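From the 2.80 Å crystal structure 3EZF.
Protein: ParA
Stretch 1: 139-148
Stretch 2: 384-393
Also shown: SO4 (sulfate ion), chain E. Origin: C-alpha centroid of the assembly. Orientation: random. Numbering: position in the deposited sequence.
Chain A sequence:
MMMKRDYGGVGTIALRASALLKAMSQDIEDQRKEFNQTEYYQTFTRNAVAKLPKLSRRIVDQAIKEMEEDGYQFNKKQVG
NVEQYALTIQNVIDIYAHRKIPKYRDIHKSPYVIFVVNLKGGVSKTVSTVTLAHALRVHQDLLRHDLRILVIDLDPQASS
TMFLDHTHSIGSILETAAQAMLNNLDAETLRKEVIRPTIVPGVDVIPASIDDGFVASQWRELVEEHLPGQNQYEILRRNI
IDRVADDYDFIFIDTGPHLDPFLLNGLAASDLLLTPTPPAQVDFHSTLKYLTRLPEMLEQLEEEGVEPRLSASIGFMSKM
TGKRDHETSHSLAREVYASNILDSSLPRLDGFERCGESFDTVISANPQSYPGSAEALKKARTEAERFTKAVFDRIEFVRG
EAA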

# COMPACT_ATOMS: atom_id res chain seq x y z
N HIS A 139 -26.31 -9.79 -5.28
CA HIS A 139 -27.32 -8.89 -4.73
C HIS A 139 -28.73 -9.45 -4.82
O HIS A 139 -29.04 -10.25 -5.71
N GLN A 140 -29.58 -9.01 -3.90
CA GLN A 140 -30.97 -9.42 -3.83
C GLN A 140 -31.73 -9.11 -5.12
O GLN A 140 -32.16 -10.02 -5.84
N ASP A 141 -31.88 -7.82 -5.41
CA ASP A 141 -32.60 -7.37 -6.59
C ASP A 141 -31.74 -7.20 -7.80
O ASP A 141 -32.07 -6.40 -8.68
N LEU A 142 -30.63 -7.93 -7.88
CA LEU A 142 -29.76 -7.81 -9.03
C LEU A 142 -29.53 -9.16 -9.66
O LEU A 142 -29.01 -9.22 -10.77
N LEU A 143 -29.92 -10.22 -8.96
CA LEU A 143 -29.77 -11.59 -9.46
C LEU A 143 -30.44 -11.77 -10.82
O LEU A 143 -29.98 -12.54 -11.66
N ARG A 144 -31.53 -11.06 -11.03
CA ARG A 144 -32.26 -11.12 -12.29
C ARG A 144 -31.40 -10.66 -13.46
O ARG A 144 -31.79 -10.79 -14.62
N HIS A 145 -30.24 -10.08 -13.15
CA HIS A 145 -29.34 -9.58 -14.18
C HIS A 145 -28.31 -10.62 -14.61
O HIS A 145 -27.72 -10.48 -15.67
N ASP A 146 -28.10 -11.65 -13.80
CA ASP A 146 -27.13 -12.69 -14.13
C ASP A 146 -25.84 -11.96 -14.52
O ASP A 146 -25.23 -12.26 -15.54
N LEU A 147 -25.46 -10.98 -13.71
CA LEU A 147 -24.27 -10.17 -13.95
C LEU A 147 -22.97 -10.97 -14.09
O LEU A 147 -22.70 -11.90 -13.32
N ARG A 148 -22.18 -10.61 -15.10
CA ARG A 148 -20.89 -11.24 -15.39
C ARG A 148 -19.83 -10.16 -15.16
O ARG A 148 -19.71 -9.23 -15.96
N ALA A 384 -24.33 -1.89 3.45
CA ALA A 384 -23.49 -2.15 2.29
C ALA A 384 -24.35 -2.48 1.08
O ALA A 384 -24.10 -1.98 -0.02
N GLU A 385 -25.36 -3.32 1.29
CA GLU A 385 -26.25 -3.72 0.21
C GLU A 385 -26.80 -2.51 -0.53
O GLU A 385 -26.72 -2.42 -1.75
N ARG A 386 -27.34 -1.57 0.23
CA ARG A 386 -27.89 -0.36 -0.36
C ARG A 386 -26.83 0.43 -1.12
O ARG A 386 -27.15 1.19 -2.05
N PHE A 387 -25.57 0.26 -0.72
CA PHE A 387 -24.48 0.95 -1.39
C PHE A 387 -24.29 0.35 -2.78
O PHE A 387 -24.17 1.08 -3.77
N THR A 388 -24.25 -0.98 -2.84
CA THR A 388 -24.12 -1.69 -4.10
C THR A 388 -25.24 -1.23 -5.04
O THR A 388 -24.98 -0.72 -6.13
N LYS A 389 -26.48 -1.41 -4.59
CA LYS A 389 -27.64 -1.01 -5.38
C LYS A 389 -27.43 0.41 -5.90
O LYS A 389 -27.73 0.71 -7.06
N ALA A 390 -26.90 1.27 -5.03
CA ALA A 390 -26.63 2.67 -5.37
C ALA A 390 -25.66 2.80 -6.55
O ALA A 390 -25.90 3.53 -7.51
N VAL A 391 -24.55 2.08 -6.46
CA VAL A 391 -23.55 2.09 -7.51
C VAL A 391 -24.17 1.51 -8.78
O VAL A 391 -24.01 2.08 -9.86
N PHE A 392 -24.88 0.40 -8.65
CA PHE A 392 -25.50 -0.24 -9.81
C PHE A 392 -26.47 0.67 -10.56
O PHE A 392 -26.48 0.71 -11.79
N ASP A 393 -27.30 1.42 -9.82
CA ASP A 393 -28.26 2.30 -10.45
C ASP A 393 -27.60 3.49 -11.15
O ASP A 393 -28.08 3.95 -12.19

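The contact between residues 139-148 and 384-393 of ParA is a small, mostly apolar packing of an irregular loop against one side of a helix, centred on a single phenylalanine and trimmed at its margin by a long salt bridge and a bound sulfate. It illustrates a general principle: when an irregular segment meets a helix, residues three or four apart on the helix supply the surface, and the loop packs against them. Here the helical residues that touch the loop are Glu 385, Thr 388, Lys 389 and Phe 392, while Arg 386 and Phe 387 direct their CA-to-CB bonds away. About 423 Å² is buried, both sides summed.

Phe 392 gives up more surface than any other residue in the pair. Its CA-to-CB bond points toward the loop, and a t rotamer (chi1 -176°, chi2 -83°) sets the ring among three loop side chains. Leu 142 covers one face: its CG lies 4.1 Å from the ring centroid of Phe 392, nearly on the ring normal, a CH-pi arrangement, and its CD2 is 3.8 Å from Phe 392 CD2. Leu 147 meets the same ring at its edge, with CD2 3.6 Å from Phe 392 CE2. Both leucines point toward the helix, and both have chi1 between the usual wells (-96° and -112°) with chi2 near p. His 145, an m rotamer in the short 3-10 segment, is the third loop side chain to meet the ring. Its NE2 is 3.5 Å from Phe 392 CZ; the planes are inclined by only 22°, but the rings are slid apart and barely overlap, so this is an offset aromatic pair rather than a full stack.

Toward the start of both stretches the packing becomes more polar. His 139, the first residue to leave helical geometry after a preceding helix, starts out sideways, yet its t rotamer brings the imidazole to the helix. There CE1 lies 3.4 Å from Glu 385 O, near the plane of the imidazole, while that carbonyl already accepts the backbone hydrogen bond from Lys 389 N. The ring also approaches Thr 388, with ND1 4.3 Å from CB. Glu 385 itself extends beside Gln 140, whose CG is 3.9 Å from Glu 385 OE2.

Lys 389 shows how a long side chain can serve two environments. Its methylenes lie along the loop, with CD 4.0 Å from both His 139 NE2 and Leu 142 CD1, whereas its ammonium group reaches past them. Asp 141 OD2 forms a long salt bridge to Lys 389 NZ at 4.0 Å and accepts a weak hydrogen bond from His 139 NE2 at 3.3 Å. Within the helix, Asp 393 OD2 makes another long salt bridge to Lys 389 NZ, at 3.9 Å. The shortest of these ammonium contacts is to a sulfate, probably from the crystallisation liquor: Lys 389 NZ donates a hydrogen bond to SO4 O4 at 3.0 Å. No hydrogen bond joins the two stretches directly.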

# COMPACT_ATOMS: atom_id res chain seq x y z
CB HIS A 139 -27.29 -7.53 -5.42
CG HIS A 139 -28.11 -6.49 -4.72
ND1 HIS A 139 -27.63 -5.75 -3.66
CD2 HIS A 139 -29.38 -6.07 -4.93
CE1 HIS A 139 -28.57 -4.90 -3.26
NE2 HIS A 139 -29.64 -5.08 -4.02
CB GLN A 140 -31.67 -8.70 -2.67
CG GLN A 140 -31.20 -9.12 -1.29
CD GLN A 140 -31.91 -10.38 -0.82
OE1 GLN A 140 -31.89 -11.40 -1.51
NE2 GLN A 140 -32.54 -10.31 0.34
CB ASP A 141 -33.31 -6.04 -6.34
CG ASP A 141 -33.22 -5.58 -4.92
OD1 ASP A 141 -33.55 -6.40 -4.03
OD2 ASP A 141 -32.84 -4.41 -4.72
CB LEU A 142 -28.43 -7.18 -8.63
CG LEU A 142 -28.22 -5.66 -8.81
CD1 LEU A 142 -29.38 -4.86 -8.28
CD2 LEU A 142 -26.93 -5.26 -8.09
CB LEU A 143 -30.34 -12.61 -8.48
CG LEU A 143 -29.74 -12.77 -7.07
CD1 LEU A 143 -30.48 -13.88 -6.34
CD2 LEU A 143 -28.28 -13.11 -7.14
CB ARG A 144 -33.48 -10.20 -12.22
CG ARG A 144 -33.11 -8.82 -11.69
CD ARG A 144 -34.17 -7.81 -12.03
NE ARG A 144 -34.30 -7.67 -13.48
CZ ARG A 144 -35.08 -6.79 -14.07
NH1 ARG A 144 -35.81 -5.96 -13.31
NH2 ARG A 144 -35.13 -6.73 -15.40
CB HIS A 145 -28.60 -8.33 -13.71
CG HIS A 145 -29.50 -7.17 -13.40
ND1 HIS A 145 -30.37 -6.63 -14.32
CD2 HIS A 145 -29.66 -6.45 -12.26
CE1 HIS A 145 -31.04 -5.63 -13.76
NE2 HIS A 145 -30.62 -5.50 -12.51
CB ASP A 146 -27.62 -13.52 -15.32
CG ASP A 146 -26.94 -14.89 -15.41
OD1 ASP A 146 -25.93 -15.10 -14.72
OD2 ASP A 146 -27.43 -15.75 -16.18
CB LEU A 147 -24.13 -9.15 -12.81
CG LEU A 147 -24.32 -7.68 -13.16
CD1 LEU A 147 -25.47 -7.51 -14.12
CD2 LEU A 147 -24.53 -6.87 -11.88
CB ARG A 148 -20.83 -11.70 -16.83
CG ARG A 148 -21.89 -12.72 -17.22
CD ARG A 148 -21.86 -12.91 -18.73
NE ARG A 148 -22.01 -11.63 -19.43
CZ ARG A 148 -21.95 -11.49 -20.75
NH1 ARG A 148 -21.74 -12.54 -21.52
NH2 ARG A 148 -22.12 -10.29 -21.29
CB ALA A 384 -22.54 -3.30 2.58
CB GLU A 385 -27.41 -4.56 0.76
CG GLU A 385 -26.99 -5.85 1.45
CD GLU A 385 -28.12 -6.87 1.54
OE1 GLU A 385 -27.90 -7.94 2.16
OE2 GLU A 385 -29.21 -6.62 0.99
CB ARG A 386 -28.53 0.51 0.72
CG ARG A 386 -27.75 0.54 2.02
CD ARG A 386 -28.68 0.83 3.18
NE ARG A 386 -29.81 -0.10 3.19
CZ ARG A 386 -30.78 -0.10 4.09
NH1 ARG A 386 -30.77 0.78 5.08
NH2 ARG A 386 -31.77 -0.98 4.00
CB PHE A 387 -23.18 0.78 -0.61
CG PHE A 387 -21.98 1.22 -1.38
CD1 PHE A 387 -21.74 2.57 -1.60
CD2 PHE A 387 -21.11 0.28 -1.94
CE1 PHE A 387 -20.67 2.99 -2.37
CE2 PHE A 387 -20.03 0.69 -2.71
CZ PHE A 387 -19.81 2.04 -2.93
CB THR A 388 -24.22 -3.20 -3.87
OG1 THR A 388 -23.25 -3.60 -2.91
CG2 THR A 388 -23.97 -3.96 -5.16
CB LYS A 389 -28.90 -1.07 -4.50
CG LYS A 389 -30.19 -0.65 -5.21
CD LYS A 389 -30.76 -1.78 -6.07
CE LYS A 389 -31.90 -1.30 -6.95
NZ LYS A 389 -33.01 -0.69 -6.16
CB ALA A 390 -26.07 3.39 -4.16
CB VAL A 391 -22.33 1.24 -7.10
CG1 VAL A 391 -21.21 1.43 -8.08
CG2 VAL A 391 -21.88 1.62 -5.70
CB PHE A 392 -26.21 -1.52 -9.39
CG PHE A 392 -26.78 -2.28 -10.56
CD1 PHE A 392 -28.03 -1.93 -11.09
CD2 PHE A 392 -26.04 -3.28 -11.17
CE1 PHE A 392 -28.52 -2.57 -12.23
CE2 PHE A 392 -26.52 -3.93 -12.31
CZ PHE A 392 -27.77 -3.57 -12.84
CB ASP A 393 -29.30 2.76 -9.43
CG ASP A 393 -30.12 1.61 -8.88
OD1 ASP A 393 -30.78 0.92 -9.70
OD2 ASP A 393 -30.09 1.39 -7.65
S SO4 E . -34.77 -0.94 -9.47
O1 SO4 E . -35.61 -1.54 -10.53
O2 SO4 E . -35.07 0.49 -9.36
O3 SO4 E . -33.35 -1.12 -9.83
O4 SO4 E . -35.04 -1.61 -8.19